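Local coordinates for biphenyl-2,3-diol 1,2-dioxygenase III-related protein (Vibrio cholerae, PDB 3EY8) that binds calcium and is probably a metal-dependent enzyme of the glyoxalase/bleomycin resistance/dioxygenase superfamily, at residues S41-L46 against H60-K65; I82-A87 against V127-N132; F27-K30 against K35-S38. The protein carries 9 engineered substitutions. All coordinates share one frame; numbering follows the deposited sequence.

Contact 1: S41-L46 against H60-K65; sequences SGRIAL and HEFEPK. Engineered in segment 41-46: Ser-41 (natural residue Ala). Engineered in segment 60-65: His-60 (natural residue Asn).
Arg-43 lays its guanidinium flat over the ring of Phe-62, and this one stack is the whole of the direct contact between the two segments. The planes are 5° apart, and CZ sits 3.7 Å from the centroid of the Phe-62 ring, close to the ring normal, a clear cation-pi pairing. Packing is tight: NE rides above the middle of the ring, NH1 comes to 3.5 Å from Phe-62 CE2 at the rim, and CD adds a CH-pi contact over the same face. The arginine chain bends at chi2 (-68°), which swings its far half toward a ring that CB does not face. On the opposite face of Phe-62 lies the backbone O of the engineered His-60, and His-56 meets the ring edge-to-face.

Away from the stack the contact is loose and at the surface: Arg-43 and Phe-62 are partly exposed, and His-60 and Glu-63 of the loop are exposed. The CA atoms of Arg-43 and Phe-62 stay 9.5 Å apart. Arg-43 NH1 has a weak bond to the backbone O of the engineered Ser-41, and a sulfate, probably from the crystallisation liquor, lies about 5 Å from the arginine side chain. Farther along the loop, Lys-65 NZ makes a salt bridge to Glu-61 OE1 at 2.5 Å, and the O of Lys-65 accepts from Arg-118 of the second subunit.

The stack thus ties the start of strand 43-48 to the loop after strand 51-57 without a directional bond, probably fixing the guanidinium plane, and its positive charge would suit an anion such as the sulfate.

Contact 2: I82-A87 against V127-N132; sequences IDLSDA and VSTYSN. Engineered in segment 82-87: Ile-82 (natural residue Thr), Asp-83 (natural residue Val).
Leu-84 and Thr-129 make the closest side-chain approach, Leu-84 CB lying 3.9 Å from Thr-129 CG2. Leu-84 has CG anti to its backbone N (chi1 -160°), and its CD1 branch reaches along the strand to 3.9 Å from Val-127 O and 4.4 Å from Val-127 CG1. Ala-87, one helical turn on, also turns its CB toward the strand. These apolar groups are buried: Thr-113, Phe-115 and Pro-102 also touch Leu-84, and Met-6 of the second subunit packs on both Ala-87 and Val-127.

The strand belongs to the second of two four-stranded mixed sheets of a vicinal oxygen chelate fold. Helix 84-93 begins against strand 124-129, which runs between 75-79 and 110-118. Ser-128 points its CB away from the helix, and its OG bonds to Ser-114 OG. Glu-126, two residues earlier, binds calcium in this protein, though none is bound to this chain in the model.

Water carries the polar link. Thr-129 OG1, anti to the backbone N (chi1 -179°), donates to a water at 2.5 Å that gives a proton to the backbone O of the engineered Ile-82. A second water accepts from Leu-84 N at 2.9 Å and donates weakly to the same OG1.

Each segment also holds itself in shape. Thr-129 OG1 takes a nearly straight bond from Ser-131 N, 3.0 Å long, forming an ST turn where the strand ends. At the helix start the engineered Asp-83 is the N-cap, its OD1 weakly accepting from Ser-85 N and Asp-86 N and lying 2.5 Å from Ser-85 OG.

Contact 3: F27-K30 against K35-S38; sequences FYEK and KAVS
Glu-29 starts with CG anti to its carbonyl carbon (chi1 -73°) and then runs extended, which carries the carboxylate from a CB that does not face the strand across to the backbone of Ala-36. The setting is the helix-to-strand turn of a beta-alpha-beta-beta-beta module, the unit from which vicinal oxygen chelate proteins are built: helix 21-32 ends, the chain reverses over a few residues, and strand 35-39 begins as the outermost strand of its sheet within this chain. This is a surface contact, with Glu-29 and Lys-35 both exposed.

The reversal brings CA of Glu-29 to 6.0 Å from CA of Lys-35, and the carboxylate bridges what remains. Its OE2 accepts from Ala-36 N at 2.8 Å, nearly straight, with an angle of 164° at the hydrogen. The N-H meets OE2 on the anti side and lies 27° out of the carboxylate plane. A backbone donor on the edge of the sheet is thereby taken up by a side chain, while Lys-35 and Val-37 pair through their backbones with Glu-47 and Ala-45 on strand 43-48.

Packing accompanies the bond. The methyl of Ala-36 points toward the helix, and Glu-29 CG lies 4.0 Å from Ala-36 CB. Lys-35 turns its own CB away, to the other face of the strand. Tyr-28, next to Glu-29 in the helix, packs on Leu-46 and Met-34, and its OH bonds to Asp-119.

The carboxylate sits close against Ala-36 as well as being bonded to it: Glu-29 OE2 is 3.3 Å from Ala-36 CB.

In the fold
Along the chain contact 3 closes first, then contact 1, then contact 2. Contacts 3 and 1 each have one segment in the first sheet, on the neighbouring strands 35-39 and 43-48; their centres are about 15 Å apart and they touch, Leu-46 CD1 lying 3.5 Å from Tyr-28 CB. Contact 2 has strand 124-129 in the other four-stranded sheet. Its centre is about 32 Å from that of contact 1, on the opposite side of the chain's centre, and about 21 Å from that of contact 3. The two sheets share the strand order 1-4-3-2, as in the paired modules of this superfamily. Contacts 1 and 2 both reach the second subunit, so both halves of the chain help form the dimer.

Contact 1: S41-L46 against H60-K65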
ATOM      1  N   SER B  41     -15.648   6.994  15.134  1.00 42.49           N
ATOM      2  CA  SER B  41     -15.134   7.712  16.288  1.00 57.87           C
ATOM      3  C   SER B  41     -13.806   8.385  15.950  1.00 52.60           C
ATOM      4  O   SER B  41     -12.741   7.916  16.353  1.00 60.78           O
ATOM      5  CB  SER B  41     -14.961   6.758  17.472  1.00 61.38           C
ATOM      6  OG  SER B  41     -14.698   7.470  18.669  1.00 69.91           O
ATOM      7  N   GLY B  42     -13.881   9.474  15.192  1.00 44.55           N
ATOM      8  CA  GLY B  42     -12.711  10.272  14.880  1.00 58.99           C
ATOM      9  C   GLY B  42     -11.644   9.558  14.072  1.00 53.41           C
ATOM     10  O   GLY B  42     -10.455   9.837  14.224  1.00 63.08           O
ATOM     11  N   ARG B  43     -12.061   8.630  13.216  1.00 39.00           N
ATOM     12  CA  ARG B  43     -11.136   7.991  12.290  1.00 27.73           C
ATOM     13  C   ARG B  43     -10.902   8.913  11.100  1.00 31.49           C
ATOM     14  O   ARG B  43     -11.837   9.527  10.596  1.00 31.89           O
ATOM     15  CB  ARG B  43     -11.691   6.656  11.789  1.00 34.04           C
ATOM     16  CG  ARG B  43     -11.898   5.604  12.865  1.00 39.28           C
ATOM     17  CD  ARG B  43     -10.580   5.119  13.434  1.00 45.21           C
ATOM     18  NE  ARG B  43     -10.752   3.908  14.232  1.00 59.21           N
ATOM     19  CZ  ARG B  43     -11.185   3.894  15.490  1.00 89.66           C
ATOM     20  NH1 ARG B  43     -11.496   5.031  16.102  1.00 72.35           N
ATOM     21  NH2 ARG B  43     -11.309   2.744  16.137  1.00 75.90           N
ATOM     22  N   ILE B  44      -9.653   9.009  10.653  1.00 29.83           N
ATOM     23  CA  ILE B  44      -9.304   9.890   9.542  1.00 25.86           C
ATOM     24  C   ILE B  44      -8.737   9.087   8.374  1.00 28.65           C
ATOM     25  O   ILE B  44      -7.965   8.143   8.569  1.00 25.16           O
ATOM     26  CB  ILE B  44      -8.258  10.933   9.966  1.00 23.43           C
ATOM     27  CG1 ILE B  44      -8.748  11.748  11.170  1.00 32.18           C
ATOM     28  CG2 ILE B  44      -7.903  11.844   8.792  1.00 27.33           C
ATOM     29  CD1 ILE B  44      -9.885  12.711  10.861  1.00 30.69           C
ATOM     30  N   ALA B  45      -9.118   9.460   7.158  1.00 23.55           N
ATOM     31  CA  ALA B  45      -8.593   8.797   5.971  1.00 24.35           C
ATOM     32  C   ALA B  45      -8.398   9.776   4.819  1.00 25.66           C
ATOM     33  O   ALA B  45      -8.964  10.870   4.810  1.00 25.35           O
ATOM     34  CB  ALA B  45      -9.503   7.664   5.550  1.00 29.70           C
ATOM     35  N   LEU B  46      -7.583   9.365   3.854  1.00 22.29           N
ATOM     36  CA  LEU B  46      -7.386  10.103   2.610  1.00 21.92           C
ATOM     37  C   LEU B  46      -7.913   9.290   1.432  1.00 25.95           C
ATOM     38  O   LEU B  46      -7.461   8.165   1.198  1.00 24.78           O
ATOM     39  CB  LEU B  46      -5.900  10.384   2.405  1.00 23.47           C
ATOM     40  CG  LEU B  46      -5.292  11.414   3.356  1.00 25.47           C
ATOM     41  CD1 LEU B  46      -3.778  11.253   3.427  1.00 30.83           C
ATOM     42  CD2 LEU B  46      -5.666  12.813   2.925  1.00 25.12           C
ATOM     43  N   HIS B  60      -1.606   7.041  19.271  1.00 26.19           N
ATOM     44  CA  HIS B  60      -3.056   6.881  19.282  1.00 26.65           C
ATOM     45  C   HIS B  60      -3.460   5.896  18.198  1.00 23.48           C
ATOM     46  O   HIS B  60      -4.398   6.122  17.442  1.00 27.72           O
ATOM     47  CB  HIS B  60      -3.742   8.231  19.095  1.00 27.28           C
ATOM     48  CG  HIS B  60      -3.265   9.269  20.056  1.00 30.12           C
ATOM     49  ND1 HIS B  60      -3.854   9.470  21.286  1.00 29.92           N
ATOM     50  CD2 HIS B  60      -2.230  10.139  19.987  1.00 34.71           C
ATOM     51  CE1 HIS B  60      -3.213  10.432  21.926  1.00 34.07           C
ATOM     52  NE2 HIS B  60      -2.221  10.853  21.162  1.00 31.50           N
ATOM     53  N   GLU B  61      -2.737   4.782  18.156  1.00 26.06           N
ATOM     54  CA  GLU B  61      -2.900   3.783  17.116  1.00 22.93           C
ATOM     55  C   GLU B  61      -4.083   2.895  17.429  1.00 29.02           C
ATOM     56  O   GLU B  61      -4.482   2.778  18.582  1.00 33.09           O
ATOM     57  CB  GLU B  61      -1.609   2.972  17.005  1.00 22.50           C
ATOM     58  CG  GLU B  61      -0.419   3.861  16.660  1.00 25.84           C
ATOM     59  CD  GLU B  61       0.808   3.574  17.501  1.00 36.89           C
ATOM     60  OE1 GLU B  61       1.167   2.389  17.655  1.00 38.42           O
ATOM     61  OE2 GLU B  61       1.429   4.537  17.998  1.00 32.86           O
ATOM     62  N   PHE B  62      -4.653   2.277  16.400  1.00 25.63           N
ATOM     63  CA  PHE B  62      -5.786   1.386  16.592  1.00 26.71           C
ATOM     64  C   PHE B  62      -5.409  -0.061  16.301  1.00 36.84           C
ATOM     65  O   PHE B  62      -4.634  -0.340  15.389  1.00 39.53           O
ATOM     66  CB  PHE B  62      -6.968   1.823  15.727  1.00 26.67           C
ATOM     67  CG  PHE B  62      -7.302   3.281  15.862  1.00 35.58           C
ATOM     68  CD1 PHE B  62      -7.063   4.157  14.817  1.00 34.46           C
ATOM     69  CD2 PHE B  62      -7.827   3.781  17.045  1.00 33.00           C
ATOM     70  CE1 PHE B  62      -7.359   5.500  14.939  1.00 46.99           C
ATOM     71  CE2 PHE B  62      -8.125   5.126  17.171  1.00 36.07           C
ATOM     72  CZ  PHE B  62      -7.890   5.984  16.116  1.00 42.63           C
ATOM     73  N   GLU B  63      -5.965  -0.974  17.088  1.00 30.42           N
ATOM     74  CA  GLU B  63      -5.642  -2.398  17.006  1.00 32.24           C
ATOM     75  C   GLU B  63      -6.678  -3.135  16.169  1.00 31.08           C
ATOM     76  O   GLU B  63      -7.860  -2.812  16.221  1.00 29.45           O
ATOM     77  CB  GLU B  63      -5.618  -2.996  18.410  1.00 36.08           C
ATOM     78  CG  GLU B  63      -4.562  -2.400  19.319  1.00 38.05           C
ATOM     79  CD  GLU B  63      -3.212  -3.030  19.095  1.00 55.80           C
ATOM     80  OE1 GLU B  63      -3.178  -4.201  18.660  1.00 43.11           O
ATOM     81  OE2 GLU B  63      -2.189  -2.360  19.351  1.00 41.35           O
ATOM     82  N   PRO B  64      -6.239  -4.132  15.386  1.00 29.08           N
ATOM     83  CA  PRO B  64      -4.846  -4.564  15.280  1.00 32.67           C
ATOM     84  C   PRO B  64      -4.092  -3.642  14.330  1.00 28.19           C
ATOM     85  O   PRO B  64      -4.722  -2.939  13.528  1.00 26.32           O
ATOM     86  CB  PRO B  64      -4.953  -5.958  14.646  1.00 32.52           C
ATOM     87  CG  PRO B  64      -6.389  -6.118  14.205  1.00 36.49           C
ATOM     88  CD  PRO B  64      -7.095  -4.814  14.404  1.00 37.65           C
ATOM     89  N   LYS B  65      -2.767  -3.662  14.415  1.00 24.59           N
ATOM     90  CA  LYS B  65      -1.928  -2.792  13.598  1.00 20.74           C
ATOM     91  C   LYS B  65      -0.653  -3.526  13.198  1.00 24.96           C
ATOM     92  O   LYS B  65      -0.445  -4.687  13.585  1.00 23.25           O
ATOM     93  CB  LYS B  65      -1.572  -1.535  14.397  1.00 22.89           C
ATOM     94  CG  LYS B  65      -0.877  -1.850  15.711  1.00 27.40           C
ATOM     95  CD  LYS B  65      -0.649  -0.613  16.567  1.00 28.40           C
ATOM     96  CE  LYS B  65       0.318  -0.940  17.700  1.00 29.03           C
ATOM     97  NZ  LYS B  65       0.435   0.173  18.682  1.00 38.30           N
TER

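Contact 2: I82-A87 against V127-N132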
ATOM      1  N   ILE B  82      -2.808  13.159 -14.959  1.00 25.28           N
ATOM      2  CA  ILE B  82      -2.296  14.462 -15.340  1.00 24.80           C
ATOM      3  C   ILE B  82      -0.957  14.301 -16.066  1.00 27.38           C
ATOM      4  O   ILE B  82      -0.173  13.406 -15.744  1.00 27.43           O
ATOM      5  CB  ILE B  82      -2.136  15.332 -14.080  1.00 26.72           C
ATOM      6  CG1 ILE B  82      -3.526  15.741 -13.579  1.00 30.83           C
ATOM      7  CG2 ILE B  82      -1.248  16.539 -14.355  1.00 29.72           C
ATOM      8  CD1 ILE B  82      -3.571  16.228 -12.160  1.00 30.98           C
ATOM      9  N   ASP B  83      -0.695  15.150 -17.054  1.00 24.79           N
ATOM     10  CA  ASP B  83       0.586  15.105 -17.749  1.00 21.30           C
ATOM     11  C   ASP B  83       1.699  15.190 -16.701  1.00 25.30           C
ATOM     12  O   ASP B  83       1.660  16.060 -15.834  1.00 25.23           O
ATOM     13  CB  ASP B  83       0.685  16.269 -18.728  1.00 27.96           C
ATOM     14  CG  ASP B  83       1.987  16.275 -19.488  1.00 39.26           C
ATOM     15  OD1 ASP B  83       2.993  16.719 -18.909  1.00 42.89           O
ATOM     16  OD2 ASP B  83       2.001  15.843 -20.658  1.00 42.44           O
ATOM     17  N   LEU B  84       2.676  14.285 -16.761  1.00 28.88           N
ATOM     18  CA  LEU B  84       3.656  14.193 -15.676  1.00 28.61           C
ATOM     19  C   LEU B  84       4.442  15.485 -15.487  1.00 29.98           C
ATOM     20  O   LEU B  84       4.734  15.865 -14.361  1.00 26.84           O
ATOM     21  CB  LEU B  84       4.612  13.006 -15.844  1.00 24.63           C
ATOM     22  CG  LEU B  84       5.295  12.601 -14.528  1.00 24.58           C
ATOM     23  CD1 LEU B  84       4.303  11.904 -13.609  1.00 27.16           C
ATOM     24  CD2 LEU B  84       6.508  11.702 -14.773  1.00 26.34           C
ATOM     25  N   SER B  85       4.792  16.166 -16.574  1.00 30.49           N
ATOM     26  CA  SER B  85       5.506  17.429 -16.409  1.00 28.56           C
ATOM     27  C   SER B  85       4.654  18.467 -15.674  1.00 34.19           C
ATOM     28  O   SER B  85       5.171  19.231 -14.858  1.00 33.03           O
ATOM     29  CB  SER B  85       6.042  17.967 -17.743  1.00 33.55           C
ATOM     30  OG  SER B  85       5.014  18.136 -18.696  1.00 45.48           O
ATOM     31  N   ASP B  86       3.349  18.486 -15.943  1.00 28.63           N
ATOM     32  CA  ASP B  86       2.443  19.361 -15.205  1.00 31.50           C
ATOM     33  C   ASP B  86       2.391  18.952 -13.734  1.00 27.71           C
ATOM     34  O   ASP B  86       2.349  19.805 -12.852  1.00 27.72           O
ATOM     35  CB  ASP B  86       1.024  19.315 -15.787  1.00 30.27           C
ATOM     36  CG  ASP B  86       0.902  20.048 -17.104  1.00 56.33           C
ATOM     37  OD1 ASP B  86       1.937  20.470 -17.658  1.00 43.42           O
ATOM     38  OD2 ASP B  86      -0.240  20.198 -17.588  1.00 40.66           O
ATOM     39  N   ALA B  87       2.372  17.643 -13.480  1.00 26.27           N
ATOM     40  CA  ALA B  87       2.302  17.131 -12.113  1.00 24.00           C
ATOM     41  C   ALA B  87       3.526  17.559 -11.323  1.00 22.52           C
ATOM     42  O   ALA B  87       3.417  17.988 -10.175  1.00 24.57           O
ATOM     43  CB  ALA B  87       2.198  15.607 -12.113  1.00 25.96           C
ATOM     44  N   VAL B 127       5.218   9.421  -7.808  1.00 19.75           N
ATOM     45  CA  VAL B 127       4.073   9.766  -8.636  1.00 19.92           C
ATOM     46  C   VAL B 127       4.417   9.438 -10.077  1.00 22.51           C
ATOM     47  O   VAL B 127       5.488   9.810 -10.567  1.00 24.29           O
ATOM     48  CB  VAL B 127       3.713  11.249  -8.488  1.00 22.78           C
ATOM     49  CG1 VAL B 127       2.648  11.650  -9.506  1.00 24.25           C
ATOM     50  CG2 VAL B 127       3.239  11.520  -7.062  1.00 22.27           C
ATOM     51  N   SER B 128       3.520   8.723 -10.749  1.00 19.74           N
ATOM     52  CA  SER B 128       3.868   8.110 -12.031  1.00 19.75           C
ATOM     53  C   SER B 128       2.762   8.174 -13.070  1.00 24.43           C
ATOM     54  O   SER B 128       1.589   8.379 -12.749  1.00 22.48           O
ATOM     55  CB  SER B 128       4.265   6.647 -11.819  1.00 21.19           C
ATOM     56  OG  SER B 128       5.218   6.520 -10.774  1.00 23.69           O
ATOM     57  N   THR B 129       3.155   7.986 -14.325  1.00 24.64           N
ATOM     58  CA  THR B 129       2.204   7.942 -15.430  1.00 22.21           C
ATOM     59  C   THR B 129       2.481   6.723 -16.299  1.00 23.52           C
ATOM     60  O   THR B 129       3.625   6.278 -16.404  1.00 26.02           O
ATOM     61  CB  THR B 129       2.305   9.203 -16.307  1.00 28.15           C
ATOM     62  OG1 THR B 129       1.339   9.127 -17.364  1.00 31.09           O
ATOM     63  CG2 THR B 129       3.689   9.328 -16.918  1.00 28.10           C
ATOM     64  N   TYR B 130       1.436   6.186 -16.924  1.00 24.67           N
ATOM     65  CA  TYR B 130       1.609   5.136 -17.927  1.00 29.02           C
ATOM     66  C   TYR B 130       1.781   5.703 -19.344  1.00 28.92           C
ATOM     67  O   TYR B 130       2.011   4.953 -20.294  1.00 29.10           O
ATOM     68  CB  TYR B 130       0.467   4.109 -17.864  1.00 26.82           C
ATOM     69  CG  TYR B 130       0.721   3.029 -16.836  1.00 31.19           C
ATOM     70  CD1 TYR B 130       1.545   1.953 -17.129  1.00 26.06           C
ATOM     71  CD2 TYR B 130       0.172   3.107 -15.563  1.00 28.98           C
ATOM     72  CE1 TYR B 130       1.803   0.972 -16.195  1.00 28.69           C
ATOM     73  CE2 TYR B 130       0.423   2.124 -14.614  1.00 25.56           C
ATOM     74  CZ  TYR B 130       1.244   1.061 -14.940  1.00 23.83           C
ATOM     75  OH  TYR B 130       1.510   0.076 -14.017  1.00 25.88           O
ATOM     76  N   SER B 131       1.686   7.022 -19.479  1.00 26.71           N
ATOM     77  CA  SER B 131       1.883   7.674 -20.773  1.00 33.04           C
ATOM     78  C   SER B 131       3.313   7.519 -21.285  1.00 41.75           C
ATOM     79  O   SER B 131       4.265   7.910 -20.613  1.00 42.58           O
ATOM     80  CB  SER B 131       1.529   9.158 -20.690  1.00 37.64           C
ATOM     81  OG  SER B 131       0.144   9.332 -20.447  1.00 37.90           O
ATOM     82  N   ASN B 132       3.457   6.964 -22.484  1.00 44.09           N
ATOM     83  CA  ASN B 132       4.775   6.750 -23.073  1.00 57.39           C
ATOM     84  C   ASN B 132       5.383   8.048 -23.596  1.00 56.70           C
ATOM     85  O   ASN B 132       6.283   8.617 -22.978  1.00 68.00           O
ATOM     86  CB  ASN B 132       4.705   5.706 -24.193  1.00 49.49           C
ATOM     87  CG  ASN B 132       6.079   5.289 -24.691  1.00 81.03           C
ATOM     88  OD1 ASN B 132       7.098   5.624 -24.088  1.00 93.32           O
ATOM     89  ND2 ASN B 132       6.110   4.552 -25.796  1.00 60.72           N
TER
HETATM   90  O   HOH W   1      -0.524  10.754 -16.749  1.00 33.59           O
HETATM   91  O   HOH W   2       2.337  12.113 -18.662  1.00 31.73           O

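Contact 3: F27-K30 against K35-S38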
ATOM      1  N   PHE B  27      -0.985  18.177   3.775  1.00 24.21           N
ATOM      2  CA  PHE B  27      -0.020  17.829   2.737  1.00 24.87           C
ATOM      3  C   PHE B  27      -0.643  17.044   1.584  1.00 28.74           C
ATOM      4  O   PHE B  27      -0.519  17.429   0.420  1.00 26.06           O
ATOM      5  CB  PHE B  27       1.149  17.048   3.341  1.00 27.76           C
ATOM      6  CG  PHE B  27       2.208  16.675   2.343  1.00 26.98           C
ATOM      7  CD1 PHE B  27       2.114  15.493   1.624  1.00 26.39           C
ATOM      8  CD2 PHE B  27       3.298  17.509   2.124  1.00 24.62           C
ATOM      9  CE1 PHE B  27       3.093  15.142   0.699  1.00 23.10           C
ATOM     10  CE2 PHE B  27       4.272  17.168   1.210  1.00 27.25           C
ATOM     11  CZ  PHE B  27       4.174  15.983   0.500  1.00 24.76           C
ATOM     12  N   TYR B  28      -1.302  15.937   1.896  1.00 24.00           N
ATOM     13  CA  TYR B  28      -1.863  15.094   0.843  1.00 23.18           C
ATOM     14  C   TYR B  28      -2.983  15.783   0.054  1.00 24.79           C
ATOM     15  O   TYR B  28      -3.148  15.531  -1.142  1.00 24.71           O
ATOM     16  CB  TYR B  28      -2.306  13.737   1.397  1.00 21.33           C
ATOM     17  CG  TYR B  28      -1.135  12.801   1.587  1.00 23.34           C
ATOM     18  CD1 TYR B  28      -0.418  12.783   2.779  1.00 24.67           C
ATOM     19  CD2 TYR B  28      -0.719  11.970   0.557  1.00 28.95           C
ATOM     20  CE1 TYR B  28       0.665  11.931   2.951  1.00 23.34           C
ATOM     21  CE2 TYR B  28       0.367  11.125   0.714  1.00 24.71           C
ATOM     22  CZ  TYR B  28       1.052  11.112   1.913  1.00 22.79           C
ATOM     23  OH  TYR B  28       2.124  10.271   2.063  1.00 23.71           O
ATOM     24  N   GLU B  29      -3.740  16.657   0.714  1.00 27.33           N
ATOM     25  CA  GLU B  29      -4.752  17.432   0.004  1.00 26.93           C
ATOM     26  C   GLU B  29      -4.105  18.440  -0.941  1.00 25.22           C
ATOM     27  O   GLU B  29      -4.461  18.513  -2.115  1.00 28.52           O
ATOM     28  CB  GLU B  29      -5.721  18.128   0.978  1.00 27.67           C
ATOM     29  CG  GLU B  29      -6.696  17.162   1.651  1.00 26.85           C
ATOM     30  CD  GLU B  29      -7.981  17.823   2.127  1.00 40.32           C
ATOM     31  OE1 GLU B  29      -7.927  18.955   2.653  1.00 33.01           O
ATOM     32  OE2 GLU B  29      -9.053  17.199   1.980  1.00 37.06           O
ATOM     33  N   LYS B  30      -3.142  19.198  -0.431  1.00 24.98           N
ATOM     34  CA  LYS B  30      -2.519  20.273  -1.200  1.00 24.69           C
ATOM     35  C   LYS B  30      -1.594  19.750  -2.293  1.00 28.76           C
ATOM     36  O   LYS B  30      -1.558  20.288  -3.401  1.00 29.75           O
ATOM     37  CB  LYS B  30      -1.768  21.222  -0.266  1.00 31.08           C
ATOM     38  CG  LYS B  30      -0.891  22.235  -0.978  1.00 39.99           C
ATOM     39  CD  LYS B  30      -0.314  23.250  -0.006  1.00 48.00           C
ATOM     40  CE  LYS B  30       0.581  24.251  -0.725  1.00 52.28           C
ATOM     41  NZ  LYS B  30       0.782  25.495   0.067  1.00 71.54           N
ATOM     42  N   LYS B  35      -8.607  13.592  -0.936  1.00 26.05           N
ATOM     43  CA  LYS B  35      -9.773  14.067  -0.211  1.00 26.47           C
ATOM     44  C   LYS B  35      -9.697  13.545   1.213  1.00 29.51           C
ATOM     45  O   LYS B  35      -9.853  12.349   1.446  1.00 28.31           O
ATOM     46  CB  LYS B  35     -11.029  13.531  -0.904  1.00 27.88           C
ATOM     47  CG  LYS B  35     -12.354  14.083  -0.418  1.00 48.58           C
ATOM     48  CD  LYS B  35     -13.489  13.329  -1.104  1.00 49.70           C
ATOM     49  CE  LYS B  35     -14.766  14.145  -1.166  1.00 83.17           C
ATOM     50  NZ  LYS B  35     -15.826  13.447  -1.947  1.00 64.73           N
ATOM     51  N   ALA B  36      -9.444  14.432   2.169  1.00 23.94           N
ATOM     52  CA  ALA B  36      -9.391  14.024   3.567  1.00 25.78           C
ATOM     53  C   ALA B  36     -10.806  13.884   4.110  1.00 32.68           C
ATOM     54  O   ALA B  36     -11.617  14.806   3.995  1.00 32.08           O
ATOM     55  CB  ALA B  36      -8.604  15.024   4.390  1.00 28.59           C
ATOM     56  N   VAL B  37     -11.107  12.725   4.686  1.00 25.48           N
ATOM     57  CA  VAL B  37     -12.426  12.496   5.266  1.00 22.71           C
ATOM     58  C   VAL B  37     -12.293  11.986   6.692  1.00 31.47           C
ATOM     59  O   VAL B  37     -11.203  11.610   7.127  1.00 29.45           O
ATOM     60  CB  VAL B  37     -13.243  11.473   4.449  1.00 23.78           C
ATOM     61  CG1 VAL B  37     -13.426  11.962   3.017  1.00 29.40           C
ATOM     62  CG2 VAL B  37     -12.547  10.117   4.463  1.00 31.78           C
ATOM     63  N   SER B  38     -13.400  12.001   7.426  1.00 26.75           N
ATOM     64  CA  SER B  38     -13.436  11.398   8.748  1.00 26.27           C
ATOM     65  C   SER B  38     -14.679  10.538   8.887  1.00 36.24           C
ATOM     66  O   SER B  38     -15.681  10.754   8.203  1.00 32.02           O
ATOM     67  CB  SER B  38     -13.370  12.459   9.850  1.00 36.94           C
ATOM     68  OG  SER B  38     -14.336  13.471   9.655  1.00 37.70           O
TER